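Local coordinates for protein fatty acid synthase 1, isoform A (Drosophila melanogaster, PDB 6FN6) that probably carries out the de novo synthesis of long-chain saturated fatty acids, the chain here being its dehydratase, enoylreductase and ketoreductase region, at residues A[823-826]-A[827-831]; A[847-850]-A[851-855]. One frame throughout, in Å; residues are numbered along the deposited sequence.

Interaction 1. Residues A[823-826]-A[827-831]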
# COMPACT_ATOMS: atom_id res chain seq x y z
N SER A 823 3.89 6.06 0.97
CA SER A 823 4.94 7.08 0.88
C SER A 823 4.93 7.72 -0.50
O SER A 823 5.26 8.89 -0.66
CB SER A 823 6.31 6.48 1.18
OG SER A 823 6.74 5.61 0.15
N VAL A 824 4.56 6.93 -1.51
CA VAL A 824 4.52 7.39 -2.89
C VAL A 824 3.64 8.62 -3.05
O VAL A 824 3.85 9.43 -3.96
CB VAL A 824 4.02 6.26 -3.83
CG1 VAL A 824 2.60 5.86 -3.48
CG2 VAL A 824 4.12 6.70 -5.29
N PHE A 825 2.65 8.76 -2.18
CA PHE A 825 1.69 9.85 -2.29
C PHE A 825 2.24 11.16 -1.71
O PHE A 825 1.64 12.22 -1.89
CB PHE A 825 0.38 9.46 -1.60
CG PHE A 825 -0.32 8.31 -2.27
CD1 PHE A 825 -0.81 8.43 -3.56
CD2 PHE A 825 -0.50 7.10 -1.61
CE1 PHE A 825 -1.45 7.37 -4.18
CE2 PHE A 825 -1.15 6.04 -2.22
CZ PHE A 825 -1.62 6.18 -3.51
N LEU A 826 3.38 11.09 -1.03
CA LEU A 826 4.06 12.30 -0.59
C LEU A 826 4.49 13.14 -1.79
O LEU A 826 4.66 14.35 -1.67
CB LEU A 826 5.29 11.96 0.27
CG LEU A 826 5.01 11.56 1.72
CD1 LEU A 826 6.25 10.94 2.36
CD2 LEU A 826 4.54 12.76 2.52
N LYS A 827 4.66 12.49 -2.94
CA LYS A 827 5.13 13.16 -4.14
C LYS A 827 3.99 13.85 -4.91
O LYS A 827 4.14 14.18 -6.08
CB LYS A 827 5.84 12.17 -5.06
CG LYS A 827 6.99 11.42 -4.41
CD LYS A 827 7.69 10.50 -5.40
CE LYS A 827 8.79 9.68 -4.74
NZ LYS A 827 9.47 8.78 -5.71
N ASN A 828 2.86 14.06 -4.24
CA ASN A 828 1.72 14.72 -4.86
C ASN A 828 1.20 13.88 -6.03
O ASN A 828 0.81 14.42 -7.06
CB ASN A 828 2.09 16.12 -5.34
CG ASN A 828 0.88 17.02 -5.50
OD1 ASN A 828 -0.04 17.00 -4.69
ND2 ASN A 828 0.87 17.79 -6.58
N THR A 829 1.20 12.56 -5.85
CA THR A 829 0.87 11.65 -6.93
C THR A 829 -0.58 11.18 -6.86
O THR A 829 -1.31 11.50 -5.92
CB THR A 829 1.78 10.41 -6.90
OG1 THR A 829 1.83 9.87 -5.58
CG2 THR A 829 3.18 10.77 -7.35
N SER A 830 -0.99 10.44 -7.89
CA SER A 830 -2.32 9.85 -7.93
C SER A 830 -2.22 8.39 -8.35
O SER A 830 -1.45 8.05 -9.24
CB SER A 830 -3.23 10.62 -8.89
OG SER A 830 -3.11 12.01 -8.70
N PHE A 831 -3.01 7.54 -7.71
CA PHE A 831 -3.12 6.15 -8.13
C PHE A 831 -4.52 5.93 -8.71
O PHE A 831 -5.52 6.23 -8.06
CB PHE A 831 -2.86 5.20 -6.97
CG PHE A 831 -2.54 3.79 -7.40
CD1 PHE A 831 -3.55 2.93 -7.81
CD2 PHE A 831 -1.24 3.34 -7.40
CE1 PHE A 831 -3.26 1.65 -8.21
CE2 PHE A 831 -0.94 2.05 -7.80
CZ PHE A 831 -1.96 1.20 -8.20

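Interaction 2. Residues A[847-850]-A[851-855]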
# COMPACT_ATOMS: atom_id res chain seq x y z
N GLN A 847 -19.07 7.24 -21.90
CA GLN A 847 -19.00 6.37 -23.08
C GLN A 847 -18.87 7.19 -24.35
O GLN A 847 -18.09 6.85 -25.25
CB GLN A 847 -20.24 5.48 -23.16
CG GLN A 847 -20.38 4.48 -22.04
CD GLN A 847 -21.78 3.91 -21.94
OE1 GLN A 847 -22.66 4.26 -22.72
NE2 GLN A 847 -21.99 3.02 -20.98
N ASN A 848 -19.63 8.28 -24.44
CA ASN A 848 -19.63 9.11 -25.63
C ASN A 848 -18.32 9.87 -25.79
O ASN A 848 -17.89 10.16 -26.91
CB ASN A 848 -20.80 10.09 -25.58
CG ASN A 848 -22.14 9.41 -25.82
OD1 ASN A 848 -22.29 8.64 -26.76
ND2 ASN A 848 -23.10 9.69 -24.95
N GLN A 849 -17.68 10.21 -24.67
CA GLN A 849 -16.42 10.93 -24.72
C GLN A 849 -15.29 10.03 -25.22
O GLN A 849 -14.52 10.43 -26.10
CB GLN A 849 -16.07 11.51 -23.35
CG GLN A 849 -14.75 12.27 -23.32
CD GLN A 849 -14.75 13.45 -24.29
OE1 GLN A 849 -14.06 13.43 -25.31
NE2 GLN A 849 -15.52 14.47 -23.97
N VAL A 850 -15.19 8.83 -24.67
CA VAL A 850 -14.10 7.93 -25.01
C VAL A 850 -14.15 7.57 -26.49
O VAL A 850 -13.12 7.51 -27.16
CB VAL A 850 -14.11 6.64 -24.14
CG1 VAL A 850 -13.86 6.99 -22.68
CG2 VAL A 850 -15.43 5.90 -24.28
N VAL A 851 -15.35 7.34 -27.01
CA VAL A 851 -15.50 6.98 -28.42
C VAL A 851 -15.12 8.18 -29.28
O VAL A 851 -14.56 8.03 -30.36
CB VAL A 851 -16.93 6.48 -28.73
CG1 VAL A 851 -17.24 5.23 -27.92
CG2 VAL A 851 -17.96 7.57 -28.45
N SER A 852 -15.43 9.38 -28.79
CA SER A 852 -15.03 10.60 -29.48
C SER A 852 -13.51 10.67 -29.57
O SER A 852 -12.96 11.01 -30.62
CB SER A 852 -15.58 11.84 -28.76
OG SER A 852 -16.99 11.77 -28.62
N LEU A 853 -12.85 10.35 -28.47
CA LEU A 853 -11.39 10.35 -28.43
C LEU A 853 -10.83 9.37 -29.46
O LEU A 853 -9.92 9.71 -30.22
CB LEU A 853 -10.89 9.99 -27.03
CG LEU A 853 -10.49 11.15 -26.12
CD1 LEU A 853 -11.59 12.19 -26.04
CD2 LEU A 853 -10.13 10.65 -24.73
N VAL A 854 -11.38 8.16 -29.48
CA VAL A 854 -10.96 7.15 -30.43
C VAL A 854 -11.32 7.62 -31.84
O VAL A 854 -10.52 7.50 -32.76
CB VAL A 854 -11.61 5.78 -30.13
CG1 VAL A 854 -11.24 4.75 -31.19
CG2 VAL A 854 -11.20 5.30 -28.75
N ALA A 855 -12.51 8.19 -31.98
CA ALA A 855 -12.97 8.66 -33.28
C ALA A 855 -12.02 9.73 -33.83
O ALA A 855 -11.58 9.65 -34.97
CB ALA A 855 -14.39 9.21 -33.18

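Interaction 1. Residues A[823-826]-A[827-831]
Rotated to chi1 49°, Thr-829 holds its OG1 between its own backbone N and carbonyl carbon, while Phe-825, with CG anti to its carbonyl carbon (chi1 -65°), swings its ring along the returning chain. The hydroxyl of Thr-829 therefore reaches back over the turn and donates to Val-824 O, OG1 lying 2.6 Å from that oxygen and well above its carbonyl plane. The same carbonyl takes a second, weak bond from Lys-827 N at 3.3 Å. One residue on, Asn-828 N bonds Phe-825 O at 3.2 Å; Asn-828 itself has a left-handed helical backbone, which helps turn the chain toward strand 830-833. Val-824 CG1 sits over one face of the Phe-825 ring, above its centre and 3.8 Å from its plane, whereas Phe-831 CB meets the ring edge, 3.8 Å from Phe-825 CZ, close to where Phe-831 N lies in the ring plane. The turn belongs to a dimer interface: strand 830-833 pairs antiparallel with the second subunit, and the Phe-825 and Phe-831 rings meet Phe-831 and Phe-825 of that subunit. Asn-828 ND2 bonds Asn-803 OD1 of its own chain and Tyr-697 OH of the second subunit. The contact thus joins a polar side, where a hydroxyl and peptide N-H groups satisfy buried carbonyls, to an aromatic side that continues into the partner subunit.

Interaction 2. Residues A[847-850]-A[851-855]
Ser-852 folds back on Asn-848 one turn earlier in helix 844-860, an alpha-helix of the enoylreductase, a medium-chain dehydrogenase-type fold, that follows the last strand of its Rossmann-type sheet. Followed outward, its CB lies beside two carbonyl oxygens of the preceding turn, 3.2 Å from Gln-849 O and 3.4 Å from Asn-848 O. Its tip, OG, stands anti to the carbonyl carbon and beside the backbone N (chi1 -56°), and from there donates to Asn-848 O with a C=O...OG angle of 153°. Ser-852 N bonds the same oxygen at 3.2 Å, so the serine grips one carbonyl with both its peptide N-H and its hydroxyl. The neighbouring rungs are ordinary helical bonds, Val-851 N to Gln-847 O and Leu-853 N to Gln-849 O. Val-851 spreads its two methyl groups over the carbonyls of Gln-847 and Asn-848, and CG1 also meets Val-850 CG2 at 4.1 Å. Away from the serine, Leu-853 packs on Tyr-696, Val-700 and Val-701 of helix 689-702, and Val-854 touches Tyr-696 and Trp-674. Trp-674 NE1 also bonds Val-851 O, while the amide of Gln-847 is held by Arg-671 and by Val-839 O. Further along this run, Val-854 N reaches Val-850 O at 3.0 Å with an N-H...O angle of 164°, and Val-854 CG2 lies 3.3 Å from that same oxygen.

In the fold
From the N terminus, the chain reaches interaction 1 first, which closes the tight turn leading into strand 830-833, an edge strand of the six-stranded parallel sheet within this chain. After helix 836-841 it enters helix 844-860, where interaction 2 links successive turns. The two are in series, neither nesting nor crossing; the centres of interaction 1 and interaction 2 are about 29 Å apart, and the nearest atoms of interaction 1 and interaction 2 about 17 Å. Strand 830-833, into which interaction 1 leads, carries the sheet across the dimer interface, while 847-855 pack on helix 689-702 and strand 673-675 of their own subunit. Helix 689-702 of each subunit packs on interaction 2 of its own chain and reaches interaction 1 of the other.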